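Local coordinates for coelenterazine-binding protein with bound coelenterazine (Renilla muelleri, PDB 2HPS) that binds the luciferin coelenterazine and probably makes it available to luciferase and oxygen only when calcium is bound, at residues K15-T18 / R19-V23; S77-E80 / A81-N84; I141-F144 / N145-F149; D158-L161 / V162-D166. All blocks are in the same frame, centred on the assembly; numbering follows the deposited sequence. Where two conformers were deposited one is given.

How the contacts relate
Three of the four contacts touch the bound coelenterazine: contact 1 at two of its oxygens, contacts 3 and 4 at its aromatic rings. Contact 2 forms a second layer. The side chain of A81 is about 9 Å from the ligand, and its helix packs on contact 1, with centres about 9 Å apart and K17 CD 3.6 Å from E79 OE2. Contacts 3 and 4 flank the loop of the fourth EF-hand, with centres about 12 Å apart. F149 CE2 lies 3.5 Å from E159 O. Contacts 1 and 4 lie on opposite sides of the chain's centre, yet K15 NZ, bonded mainly to G170 O, also gives D166 O a weak hydrogen bond.

Contact 1: K15-T18 / R19-V23. With CTZ (c2-hydroxy-coelenterazine), chain B.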
loop_
_atom_site.group_PDB
_atom_site.type_symbol
_atom_site.label_atom_id
_atom_site.label_comp_id
_atom_site.label_asym_id
_atom_site.label_seq_id
_atom_site.Cartn_x
_atom_site.Cartn_y
_atom_site.Cartn_z
ATOM N N LYS A 15 11.034 2.905 -3.522
ATOM C CA LYS A 15 9.617 2.626 -3.489
ATOM C C LYS A 15 9.177 2.267 -2.069
ATOM O O LYS A 15 8.195 2.812 -1.559
ATOM C CB LYS A 15 9.271 1.503 -4.458
ATOM C CG LYS A 15 9.338 1.916 -5.941
ATOM C CD LYS A 15 8.715 0.868 -6.850
ATOM C CE LYS A 15 9.457 -0.478 -6.813
ATOM N NZ LYS A 15 8.824 -1.510 -7.760
HETATM N N MSE A 16 9.918 1.369 -1.432
HETATM C CA MSE A 16 9.521 0.886 -0.105
HETATM C C MSE A 16 9.599 1.998 0.948
HETATM O O MSE A 16 8.764 2.078 1.839
HETATM C CB MSE A 16 10.334 -0.333 0.319
HETATM C CG MSE A 16 10.154 -1.556 -0.561
HETATM SE SE MSE A 16 8.246 -2.112 -0.748
HETATM C CE MSE A 16 7.936 -1.477 -2.650
ATOM N N LYS A 17 10.599 2.868 0.845
ATOM C CA LYS A 17 10.681 3.997 1.770
ATOM C C LYS A 17 9.484 4.963 1.618
ATOM O O LYS A 17 8.996 5.546 2.593
ATOM C CB LYS A 17 12.020 4.746 1.599
ATOM C CG LYS A 17 12.274 5.756 2.731
ATOM C CD LYS A 17 13.597 6.539 2.603
ATOM C CE LYS A 17 13.624 7.665 3.650
ATOM N NZ LYS A 17 14.875 8.482 3.514
ATOM N N THR A 18 9.005 5.118 0.390
ATOM C CA THR A 18 7.853 5.975 0.118
ATOM C C THR A 18 6.619 5.375 0.814
ATOM O O THR A 18 5.859 6.077 1.492
ATOM C CB THR A 18 7.673 6.102 -1.398
ATOM O OG1 THR A 18 8.888 6.659 -1.947
ATOM C CG2 THR A 18 6.509 7.028 -1.736
ATOM N N ARG A 19 6.490 4.062 0.697
ATOM C CA ARG A 19 5.401 3.317 1.341
ATOM C C ARG A 19 5.511 3.446 2.866
ATOM O O ARG A 19 4.531 3.705 3.551
ATOM C CB ARG A 19 5.501 1.845 0.940
ATOM C CG ARG A 19 4.505 0.940 1.633
ATOM C CD ARG A 19 4.766 -0.507 1.206
ATOM N NE ARG A 19 4.134 -1.455 2.135
ATOM C CZ ARG A 19 4.493 -2.733 2.275
ATOM N NH1 ARG A 19 5.472 -3.263 1.538
ATOM N NH2 ARG A 19 3.849 -3.497 3.142
HETATM N N MSE A 20 6.714 3.281 3.392
HETATM C CA MSE A 20 6.876 3.285 4.831
HETATM C C MSE A 20 6.653 4.658 5.426
HETATM O O MSE A 20 6.176 4.781 6.569
HETATM C CB MSE A 20 8.236 2.722 5.217
HETATM C CG MSE A 20 8.423 1.253 4.867
HETATM SE SE MSE A 20 7.148 0.136 5.838
HETATM C CE MSE A 20 5.762 -0.161 4.666
ATOM N N GLN A 21 6.958 5.700 4.649
ATOM C CA GLN A 21 6.759 7.055 5.121
ATOM C C GLN A 21 5.279 7.335 5.348
ATOM O O GLN A 21 4.939 8.188 6.170
ATOM C CB GLN A 21 7.380 8.109 4.199
ATOM C CG GLN A 21 8.869 8.218 4.414
ATOM C CD GLN A 21 9.460 9.598 4.159
ATOM O OE1 GLN A 21 8.818 10.503 3.618
ATOM N NE2 GLN A 21 10.702 9.749 4.554
ATOM N N ARG A 22 4.412 6.602 4.645
ATOM C CA ARG A 22 2.972 6.710 4.853
ATOM C C ARG A 22 2.546 6.174 6.214
ATOM O O ARG A 22 1.494 6.565 6.731
ATOM C CB ARG A 22 2.187 6.010 3.728
ATOM C CG ARG A 22 2.397 6.644 2.349
ATOM C CD ARG A 22 1.997 8.118 2.337
ATOM N NE ARG A 22 0.677 8.322 2.944
ATOM C CZ ARG A 22 0.166 9.514 3.252
ATOM N NH1 ARG A 22 -1.029 9.590 3.817
ATOM N NH2 ARG A 22 0.844 10.631 2.992
ATOM N N VAL A 23 3.365 5.303 6.794
ATOM C CA VAL A 23 3.086 4.758 8.114
ATOM C C VAL A 23 3.521 5.775 9.190
ATOM O O VAL A 23 2.978 5.813 10.295
ATOM C CB VAL A 23 3.749 3.363 8.289
ATOM C CG1 VAL A 23 3.360 2.720 9.642
ATOM C CG2 VAL A 23 3.355 2.424 7.142
HETATM N N1 CTZ B . -1.805 3.310 1.095
HETATM C C2 CTZ B . -1.741 3.777 2.371
HETATM C C3 CTZ B . -1.383 5.184 2.185
HETATM N N4 CTZ B . -1.270 5.485 0.894
HETATM C C5 CTZ B . -0.956 6.639 0.268
HETATM C C6 CTZ B . -0.884 6.644 -1.127
HETATM N N7 CTZ B . -1.132 5.527 -1.844
HETATM C C8 CTZ B . -1.459 4.360 -1.247
HETATM C C9 CTZ B . -1.515 4.338 0.234
HETATM C C10 CTZ B . -1.974 2.985 3.637
HETATM C C11 CTZ B . -0.902 1.926 3.686
HETATM C C12 CTZ B . -1.255 0.585 3.545
HETATM C C13 CTZ B . -0.291 -0.416 3.572
HETATM C C14 CTZ B . 1.047 -0.049 3.750
HETATM C C15 CTZ B . 1.414 1.298 3.883
HETATM C C16 CTZ B . 0.434 2.294 3.851
HETATM O O17 CTZ B . 1.991 -1.023 3.773
HETATM O O18 CTZ B . -1.188 6.049 3.126
HETATM C C19 CTZ B . -0.571 7.910 -1.828
HETATM C C20 CTZ B . 0.319 8.844 -1.293
HETATM C C21 CTZ B . 0.580 10.031 -1.974
HETATM C C22 CTZ B . -0.064 10.300 -3.190
HETATM C C23 CTZ B . -0.962 9.387 -3.726
HETATM C C24 CTZ B . -1.221 8.192 -3.043
HETATM O O25 CTZ B . 0.207 11.471 -3.828
HETATM C C26 CTZ B . -1.721 3.076 -2.014
HETATM C C27 CTZ B . -3.164 3.052 -2.449
HETATM C C28 CTZ B . -4.060 2.114 -1.938
HETATM C C29 CTZ B . -5.385 2.127 -2.375
HETATM C C30 CTZ B . -5.805 3.090 -3.306
HETATM C C31 CTZ B . -4.904 4.018 -3.826
HETATM C C32 CTZ B . -3.574 3.993 -3.398
#
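O17, the phenol oxygen of CTZ, accepts two N-H groups of R19, whose guanidinium also meets M16 one turn back in the helix. R19 NE gives the main bond to O17, 2.7 Å long and nearly straight at 163°. R19 NH2 adds a weak one at 3.2 Å to the same O17. The R19 chain runs extended from a chi1 of 175°, which carries the guanidinium out to the ligand. The selenium of selenomethionine M16 lies at the edge of this group, in its plane, with SE 3.8 Å from R19 NH1. R19 NH2 also bonds Y36 OH, and Y36 itself bonds CTZ, so the guanidinium is unlikely to turn freely.

R22 reaches a second oxygen of the ligand. Its chain is bent at chi2 and chi3, which turns NE toward O18. R22 NE bonds O18, on the fused ring system, at 2.9 Å, with O18 at the edge and in the guanidinium plane. CTZ C20 lies over one face of the group. A salt bridge from R22 NH2 to D134 fixes its far side.

M20 N bonds M16 O at 2.8 Å and R19 N bonds K15 O, one helical turn each. V23 CG2 lies 4.0 Å from CTZ C15. R19 and R22 supply polar contacts to the coelenterazine pocket, and M20 and V23 apolar ones. M16 packs on A85 and L89 of helix 78-91, R19 on F167 of helix 157-169, and M20 on L68 of helix 51-68.

Contact 2: S77-E80 / A81-N84; sequences SVEE and AAVN
E80 holds its CG anti to the backbone N (chi1 -174°) and runs on extended, while N84 keeps its CG beside its own backbone N (chi1 -68°). One turn apart, the two side chains end close enough to share a water. That water donates to E80 OE2 at 2.8 Å and accepts from N84 ND2 at 3.0 Å. N84 ND2 also donates to L68 O of helix 51-68. With a leucine in place of N84 the amide is gone, and the water would probably lose one of its two partners here, and L68 O its side-chain donor.

The E79 carboxylate lies beside the next turn, OE2 3.6 Å from A82 CB and OE1 3.9 Å from V83 CG2. E79 and V83 cross at about a right angle.

S77 ends strand 75-77, which pairs antiparallel with strand 30-32. It is also the N-cap of helix 78-91, in the second EF-hand. Its OG accepts from E80 N at 2.9 Å, and S77 O takes A81 N at 3.1 Å. V83 N bonds E79 O at 2.9 Å. A81 and A82 pack their small CB groups on M20 and M16 of helix 6-21, and A81 also meets I31.

The chemistry is that of a helix start. A serine hydroxyl satisfies a first-turn N-H, and two carboxylates lie near the end where the helix dipole is positive, which is likely to favour their negative charge.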
loop_
_atom_site.group_PDB
_atom_site.type_symbol
_atom_site.label_atom_id
_atom_site.label_comp_id
_atom_site.label_asym_id
_atom_site.label_seq_id
_atom_site.Cartn_x
_atom_site.Cartn_y
_atom_site.Cartn_z
ATOM N N SER A 77 13.307 2.845 12.274
ATOM C CA SER A 77 13.324 3.909 11.268
ATOM C C SER A 77 12.530 3.526 10.026
ATOM O O SER A 77 12.378 2.345 9.711
ATOM C CB SER A 77 14.753 4.253 10.852
ATOM O OG SER A 77 15.354 3.215 10.094
ATOM N N VAL A 78 12.047 4.528 9.303
ATOM C CA VAL A 78 11.405 4.242 8.020
ATOM C C VAL A 78 12.336 3.538 7.021
ATOM O O VAL A 78 11.884 2.673 6.282
ATOM C CB VAL A 78 10.727 5.488 7.391
ATOM C CG1 VAL A 78 9.639 6.014 8.338
ATOM C CG2 VAL A 78 11.764 6.573 7.049
ATOM N N GLU A 79 13.634 3.864 7.013
ATOM C CA GLU A 79 14.527 3.167 6.073
ATOM C C GLU A 79 14.829 1.726 6.506
ATOM O O GLU A 79 14.971 0.853 5.640
ATOM C CB GLU A 79 15.792 3.977 5.685
ATOM C CG GLU A 79 16.806 3.272 4.705
ATOM C CD GLU A 79 16.287 2.921 3.274
ATOM O OE1 GLU A 79 17.031 2.229 2.532
ATOM O OE2 GLU A 79 15.175 3.327 2.857
ATOM N N GLU A 80 14.891 1.465 7.817
ATOM C CA GLU A 80 15.060 0.081 8.291
ATOM C C GLU A 80 13.848 -0.779 7.893
ATOM O O GLU A 80 14.014 -1.914 7.423
ATOM C CB GLU A 80 15.290 0.015 9.800
ATOM C CG GLU A 80 15.605 -1.389 10.327
ATOM C CD GLU A 80 16.011 -1.402 11.801
ATOM O OE1 GLU A 80 16.664 -0.438 12.257
ATOM O OE2 GLU A 80 15.683 -2.378 12.501
ATOM N N ALA A 81 12.647 -0.230 8.066
ATOM C CA ALA A 81 11.428 -0.921 7.635
ATOM C C ALA A 81 11.406 -1.124 6.119
ATOM O O ALA A 81 10.972 -2.181 5.639
ATOM C CB ALA A 81 10.186 -0.156 8.095
ATOM N N ALA A 82 11.878 -0.120 5.371
ATOM C CA ALA A 82 11.986 -0.233 3.911
ATOM C C ALA A 82 12.922 -1.379 3.491
ATOM O O ALA A 82 12.603 -2.165 2.610
ATOM C CB ALA A 82 12.425 1.105 3.278
ATOM N N VAL A 83 14.071 -1.490 4.150
ATOM C CA VAL A 83 14.976 -2.594 3.883
ATOM C C VAL A 83 14.293 -3.950 4.157
ATOM O O VAL A 83 14.420 -4.887 3.372
ATOM C CB VAL A 83 16.297 -2.442 4.691
ATOM C CG1 VAL A 83 17.046 -3.731 4.688
ATOM C CG2 VAL A 83 17.170 -1.291 4.095
ATOM N N ASN A 84 13.570 -4.034 5.268
ATOM C CA ASN A 84 12.844 -5.263 5.617
ATOM C C ASN A 84 11.806 -5.627 4.551
ATOM O O ASN A 84 11.688 -6.796 4.178
ATOM C CB ASN A 84 12.189 -5.130 6.982
ATOM C CG ASN A 84 13.208 -5.077 8.121
ATOM O OD1 ASN A 84 14.350 -5.525 7.975
ATOM N ND2 ASN A 84 12.787 -4.546 9.255
HETATM O O HOH W 1 14.220 -4.641 11.876
#

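Contact 3: I141-F144 / N145-F149; sequences ITCF and NTLDF. With CTZ (c2-hydroxy-coelenterazine), chain B.
F144 and D148 meet at the end of the entering helix of the fourth EF-hand, where the chain passes into its calcium loop. F144 CB lies 3.0 Å from N145 N. A chi1 of 176° puts one ring atom, CD2, beside N145 N as well, at 3.4 Å. Further out, CE2 comes 4.0 Å from D148 OD2. D148 CB sits over one face of the ring, and the ring and carboxylate planes are 46° apart. The ring also makes an edge-to-face contact with F124 of helix 121-131.

D148 is a calcium ligand in a nearly identical protein and probably here. No metal is bound at this loop in the crystal. The carboxylate accepts from the loop backbone, OD1 from N152 N and OD2 from G153 N, which is consistent with a loop kept partly ordered without the ion. The D148 backbone leaves helical angles and forms the centre of an inverse gamma turn. Its N-H still bonds F144 O at 2.9 Å, nearly along the C=O axis.

C143 faces the coelenterazine pocket. Its SG is 3.8 Å from CTZ C24, a carbon of the hydroxyphenyl ring. L147 CD1 stands 4.4 Å from the same C143 SG, and L147 packs on F124, I155 and F180.

T142 O accepts two bonds from T146: the backbone N-H at 3.1 Å and, weakly, the hydroxyl OG1 at 3.3 Å.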
loop_
_atom_site.group_PDB
_atom_site.type_symbol
_atom_site.label_atom_id
_atom_site.label_comp_id
_atom_site.label_asym_id
_atom_site.label_seq_id
_atom_site.Cartn_x
_atom_site.Cartn_y
_atom_site.Cartn_z
ATOM N N ILE A 141 -6.629 12.648 -6.760
ATOM C CA ILE A 141 -7.207 12.573 -8.102
ATOM C C ILE A 141 -6.121 12.261 -9.129
ATOM O O ILE A 141 -6.346 11.497 -10.070
ATOM C CB ILE A 141 -7.971 13.875 -8.434
ATOM C CG1 ILE A 141 -9.193 13.979 -7.515
ATOM C CG2 ILE A 141 -8.383 13.891 -9.921
ATOM C CD1 ILE A 141 -9.871 15.334 -7.477
ATOM N N THR A 142 -4.939 12.843 -8.945
ATOM C CA THR A 142 -3.782 12.496 -9.766
ATOM C C THR A 142 -3.503 10.998 -9.705
ATOM O O THR A 142 -3.258 10.362 -10.735
ATOM C CB THR A 142 -2.527 13.292 -9.353
ATOM O OG1 THR A 142 -2.716 14.673 -9.695
ATOM C CG2 THR A 142 -1.289 12.746 -10.044
ATOM N N CYS A 143 -3.549 10.448 -8.488
ATOM C CA CYS A 143 -3.296 9.035 -8.265
ATOM C C CYS A 143 -4.320 8.159 -9.030
ATOM O O CYS A 143 -3.936 7.225 -9.779
ATOM C CB CYS A 143 -3.304 8.740 -6.755
ATOM S SG CYS A 143 -2.848 7.033 -6.317
ATOM N N PHE A 144 -5.601 8.478 -8.859
ATOM C CA PHE A 144 -6.676 7.785 -9.578
ATOM C C PHE A 144 -6.433 7.835 -11.081
ATOM O O PHE A 144 -6.507 6.807 -11.769
ATOM C CB PHE A 144 -8.038 8.430 -9.300
ATOM C CG PHE A 144 -9.165 7.808 -10.098
ATOM C CD1 PHE A 144 -9.818 6.660 -9.637
ATOM C CD2 PHE A 144 -9.531 8.334 -11.346
ATOM C CE1 PHE A 144 -10.840 6.051 -10.387
ATOM C CE2 PHE A 144 -10.555 7.734 -12.109
ATOM C CZ PHE A 144 -11.212 6.600 -11.625
ATOM N N ASN A 145 -6.184 9.047 -11.591
ATOM C CA ASN A 145 -6.027 9.230 -13.037
ATOM C C ASN A 145 -4.923 8.354 -13.635
ATOM O O ASN A 145 -5.085 7.770 -14.702
ATOM C CB ASN A 145 -5.779 10.708 -13.343
ATOM C CG ASN A 145 -5.793 11.001 -14.839
ATOM O OD1 ASN A 145 -6.780 10.696 -15.525
ATOM N ND2 ASN A 145 -4.701 11.589 -15.347
ATOM N N THR A 146 -3.798 8.247 -12.934
ATOM C CA THR A 146 -2.705 7.406 -13.378
ATOM C C THR A 146 -3.050 5.902 -13.291
ATOM O O THR A 146 -2.774 5.135 -14.221
ATOM C CB THR A 146 -1.387 7.734 -12.616
ATOM O OG1 THR A 146 -1.034 9.128 -12.803
ATOM C CG2 THR A 146 -0.250 6.825 -13.109
ATOM N N LEU A 147 -3.666 5.481 -12.187
ATOM C CA LEU A 147 -3.987 4.066 -12.006
ATOM C C LEU A 147 -5.090 3.590 -12.942
ATOM O O LEU A 147 -5.203 2.397 -13.233
ATOM C CB LEU A 147 -4.372 3.787 -10.556
ATOM C CG LEU A 147 -3.233 3.251 -9.684
ATOM C CD1 LEU A 147 -2.081 4.212 -9.607
ATOM C CD2 LEU A 147 -3.764 3.018 -8.282
ATOM N N ASP A 148 -5.894 4.544 -13.398
ATOM C CA ASP A 148 -6.889 4.345 -14.456
ATOM C C ASP A 148 -6.132 4.347 -15.791
ATOM O O ASP A 148 -6.280 5.267 -16.620
ATOM C CB ASP A 148 -7.927 5.483 -14.386
ATOM C CG ASP A 148 -9.016 5.388 -15.467
ATOM O OD1 ASP A 148 -9.291 4.284 -15.991
ATOM O OD2 ASP A 148 -9.600 6.448 -15.776
ATOM N N PHE A 149 -5.301 3.325 -15.990
ATOM C CA PHE A 149 -4.364 3.333 -17.105
ATOM C C PHE A 149 -5.045 3.051 -18.442
ATOM O O PHE A 149 -4.491 3.364 -19.517
ATOM C CB PHE A 149 -3.130 2.451 -16.838
ATOM C CG PHE A 149 -3.435 0.982 -16.606
ATOM C CD1 PHE A 149 -3.712 0.131 -17.685
ATOM C CD2 PHE A 149 -3.355 0.442 -15.330
ATOM C CE1 PHE A 149 -3.956 -1.228 -17.478
ATOM C CE2 PHE A 149 -3.587 -0.919 -15.117
ATOM C CZ PHE A 149 -3.881 -1.752 -16.190
HETATM N N1 CTZ B . -1.805 3.310 1.095
HETATM C C2 CTZ B . -1.741 3.777 2.371
HETATM C C3 CTZ B . -1.383 5.184 2.185
HETATM N N4 CTZ B . -1.270 5.485 0.894
HETATM C C5 CTZ B . -0.956 6.639 0.268
HETATM C C6 CTZ B . -0.884 6.644 -1.127
HETATM N N7 CTZ B . -1.132 5.527 -1.844
HETATM C C8 CTZ B . -1.459 4.360 -1.247
HETATM C C9 CTZ B . -1.515 4.338 0.234
HETATM C C10 CTZ B . -1.974 2.985 3.637
HETATM C C11 CTZ B . -0.902 1.926 3.686
HETATM C C12 CTZ B . -1.255 0.585 3.545
HETATM C C13 CTZ B . -0.291 -0.416 3.572
HETATM C C14 CTZ B . 1.047 -0.049 3.750
HETATM C C15 CTZ B . 1.414 1.298 3.883
HETATM C C16 CTZ B . 0.434 2.294 3.851
HETATM O O17 CTZ B . 1.991 -1.023 3.773
HETATM O O18 CTZ B . -1.188 6.049 3.126
HETATM C C19 CTZ B . -0.571 7.910 -1.828
HETATM C C20 CTZ B . 0.319 8.844 -1.293
HETATM C C21 CTZ B . 0.580 10.031 -1.974
HETATM C C22 CTZ B . -0.064 10.300 -3.190
HETATM C C23 CTZ B . -0.962 9.387 -3.726
HETATM C C24 CTZ B . -1.221 8.192 -3.043
HETATM O O25 CTZ B . 0.207 11.471 -3.828
HETATM C C26 CTZ B . -1.721 3.076 -2.014
HETATM C C27 CTZ B . -3.164 3.052 -2.449
HETATM C C28 CTZ B . -4.060 2.114 -1.938
HETATM C C29 CTZ B . -5.385 2.127 -2.375
HETATM C C30 CTZ B . -5.805 3.090 -3.306
HETATM C C31 CTZ B . -4.904 4.018 -3.826
HETATM C C32 CTZ B . -3.574 3.993 -3.398
#

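Contact 4: D158-L161 / V162-D166. With CTZ (c2-hydroxy-coelenterazine), chain B.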
loop_
_atom_site.group_PDB
_atom_site.type_symbol
_atom_site.label_atom_id
_atom_site.label_comp_id
_atom_site.label_asym_id
_atom_site.label_seq_id
_atom_site.Cartn_x
_atom_site.Cartn_y
_atom_site.Cartn_z
ATOM N N ASP A 158 -8.594 -6.219 -11.676
ATOM C CA ASP A 158 -7.404 -6.684 -12.392
ATOM C C ASP A 158 -6.431 -5.537 -12.685
ATOM O O ASP A 158 -5.207 -5.707 -12.588
ATOM C CB ASP A 158 -7.801 -7.356 -13.714
ATOM C CG ASP A 158 -8.412 -8.726 -13.518
ATOM O OD1 ASP A 158 -8.184 -9.348 -12.453
ATOM O OD2 ASP A 158 -9.131 -9.189 -14.441
ATOM N N GLU A 159 -6.967 -4.371 -13.044
ATOM C CA GLU A 159 -6.102 -3.216 -13.329
ATOM C C GLU A 159 -5.375 -2.772 -12.047
ATOM O O GLU A 159 -4.170 -2.473 -12.061
ATOM C CB GLU A 159 -6.921 -2.057 -13.902
ATOM C CG GLU A 159 -7.363 -2.275 -15.351
ATOM C CD GLU A 159 -8.557 -1.413 -15.763
ATOM O OE1 GLU A 159 -9.046 -0.598 -14.953
ATOM O OE2 GLU A 159 -9.009 -1.560 -16.926
ATOM N N PHE A 160 -6.105 -2.747 -10.944
ATOM C CA PHE A 160 -5.523 -2.390 -9.647
ATOM C C PHE A 160 -4.399 -3.369 -9.299
ATOM O O PHE A 160 -3.300 -2.960 -8.894
ATOM C CB PHE A 160 -6.604 -2.379 -8.575
ATOM C CG PHE A 160 -6.141 -1.863 -7.231
ATOM C CD1 PHE A 160 -5.981 -0.500 -7.016
ATOM C CD2 PHE A 160 -5.899 -2.759 -6.170
ATOM C CE1 PHE A 160 -5.571 -0.012 -5.750
ATOM C CE2 PHE A 160 -5.486 -2.277 -4.905
ATOM C CZ PHE A 160 -5.331 -0.904 -4.710
ATOM N N LEU A 161 -4.653 -4.660 -9.501
ATOM C CA LEU A 161 -3.642 -5.693 -9.228
ATOM C C LEU A 161 -2.360 -5.550 -10.081
ATOM O O LEU A 161 -1.259 -5.876 -9.627
ATOM C CB LEU A 161 -4.267 -7.095 -9.361
ATOM C CG LEU A 161 -3.620 -8.303 -8.683
ATOM C CD1 LEU A 161 -3.329 -8.066 -7.188
ATOM C CD2 LEU A 161 -4.532 -9.516 -8.886
ATOM N N VAL A 162 -2.493 -5.062 -11.317
ATOM C CA VAL A 162 -1.318 -4.790 -12.145
ATOM C C VAL A 162 -0.390 -3.777 -11.435
ATOM O O VAL A 162 0.834 -3.995 -11.315
ATOM C CB VAL A 162 -1.738 -4.299 -13.548
ATOM C CG1 VAL A 162 -0.528 -3.661 -14.294
ATOM C CG2 VAL A 162 -2.364 -5.486 -14.334
ATOM N N THR A 163 -0.997 -2.700 -10.951
ATOM C CA THR A 163 -0.263 -1.645 -10.234
ATOM C C THR A 163 0.361 -2.189 -8.943
ATOM O O THR A 163 1.543 -1.949 -8.671
ATOM C CB THR A 163 -1.174 -0.437 -9.944
ATOM O OG1 THR A 163 -1.474 0.201 -11.194
ATOM C CG2 THR A 163 -0.456 0.592 -9.038
ATOM N N VAL A 164 -0.426 -2.939 -8.176
ATOM C CA VAL A 164 0.090 -3.515 -6.920
ATOM C C VAL A 164 1.302 -4.399 -7.184
ATOM O O VAL A 164 2.341 -4.274 -6.530
ATOM C CB VAL A 164 -1.009 -4.326 -6.198
ATOM C CG1 VAL A 164 -0.427 -5.095 -5.039
ATOM C CG2 VAL A 164 -2.121 -3.384 -5.729
ATOM N N ASN A 165 1.193 -5.313 -8.141
ATOM C CA ASN A 165 2.336 -6.168 -8.464
ATOM C C ASN A 165 3.553 -5.389 -8.931
ATOM O O ASN A 165 4.682 -5.702 -8.559
ATOM C CB ASN A 165 1.923 -7.222 -9.491
ATOM C CG ASN A 165 1.268 -8.411 -8.832
ATOM O OD1 ASN A 165 1.954 -9.206 -8.186
ATOM N ND2 ASN A 165 -0.050 -8.541 -8.972
ATOM N N ASP A 166 3.324 -4.374 -9.756
ATOM C CA ASP A 166 4.449 -3.608 -10.264
ATOM C C ASP A 166 5.138 -2.837 -9.125
ATOM O O ASP A 166 6.372 -2.819 -9.029
ATOM C CB ASP A 166 3.811 -2.631 -11.263
ATOM C CG ASP A 166 4.799 -1.741 -11.952
ATOM O OD1 ASP A 166 6.023 -1.868 -11.710
ATOM O OD2 ASP A 166 4.314 -0.913 -12.758
HETATM N N1 CTZ B . -1.805 3.310 1.095
HETATM C C2 CTZ B . -1.741 3.777 2.371
HETATM C C3 CTZ B . -1.383 5.184 2.185
HETATM N N4 CTZ B . -1.270 5.485 0.894
HETATM C C5 CTZ B . -0.956 6.639 0.268
HETATM C C6 CTZ B . -0.884 6.644 -1.127
HETATM N N7 CTZ B . -1.132 5.527 -1.844
HETATM C C8 CTZ B . -1.459 4.360 -1.247
HETATM C C9 CTZ B . -1.515 4.338 0.234
HETATM C C10 CTZ B . -1.974 2.985 3.637
HETATM C C11 CTZ B . -0.902 1.926 3.686
HETATM C C12 CTZ B . -1.255 0.585 3.545
HETATM C C13 CTZ B . -0.291 -0.416 3.572
HETATM C C14 CTZ B . 1.047 -0.049 3.750
HETATM C C15 CTZ B . 1.414 1.298 3.883
HETATM C C16 CTZ B . 0.434 2.294 3.851
HETATM O O17 CTZ B . 1.991 -1.023 3.773
HETATM O O18 CTZ B . -1.188 6.049 3.126
HETATM C C19 CTZ B . -0.571 7.910 -1.828
HETATM C C20 CTZ B . 0.319 8.844 -1.293
HETATM C C21 CTZ B . 0.580 10.031 -1.974
HETATM C C22 CTZ B . -0.064 10.300 -3.190
HETATM C C23 CTZ B . -0.962 9.387 -3.726
HETATM C C24 CTZ B . -1.221 8.192 -3.043
HETATM O O25 CTZ B . 0.207 11.471 -3.828
HETATM C C26 CTZ B . -1.721 3.076 -2.014
HETATM C C27 CTZ B . -3.164 3.052 -2.449
HETATM C C28 CTZ B . -4.060 2.114 -1.938
HETATM C C29 CTZ B . -5.385 2.127 -2.375
HETATM C C30 CTZ B . -5.805 3.090 -3.306
HETATM C C31 CTZ B . -4.904 4.018 -3.826
HETATM C C32 CTZ B . -3.574 3.993 -3.398
HETATM O O HOH W 2 -4.238 0.461 -11.634
#
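V164 N bonds F160 O at 3.0 Å, one turn along the exiting helix of the fourth EF-hand. N165 N bonds L161 O at 2.9 Å. T163 N to E159 O is a weak bond at 3.4 Å. A water gives E159 O a further weak bond and also bonds T163 OG1, 2.8 Å away.

With chi1 at -173° the F160 ring swings clear of its own N-H and reaches into the coelenterazine pocket. CTZ C29, on the phenyl ring, meets the edge of the F160 ring, 3.8 Å from CZ. V164 CG2 touches the same ring at CE2, 3.6 Å away. An alanine at F160 removes the ring and is likely to open a gap between V164, Y108 and the phenyl of CTZ.

E159 closes the loop and probably binds calcium, as in a nearly identical protein. Here it accepts from S156 N and N150 ND2.

The N165 side chain folds back along the helix past L161 CG. Its ND2 gives L161 O a second bond of 3.0 Å, from the face of the carbonyl plane opposite to N165 N and 44° out of that plane.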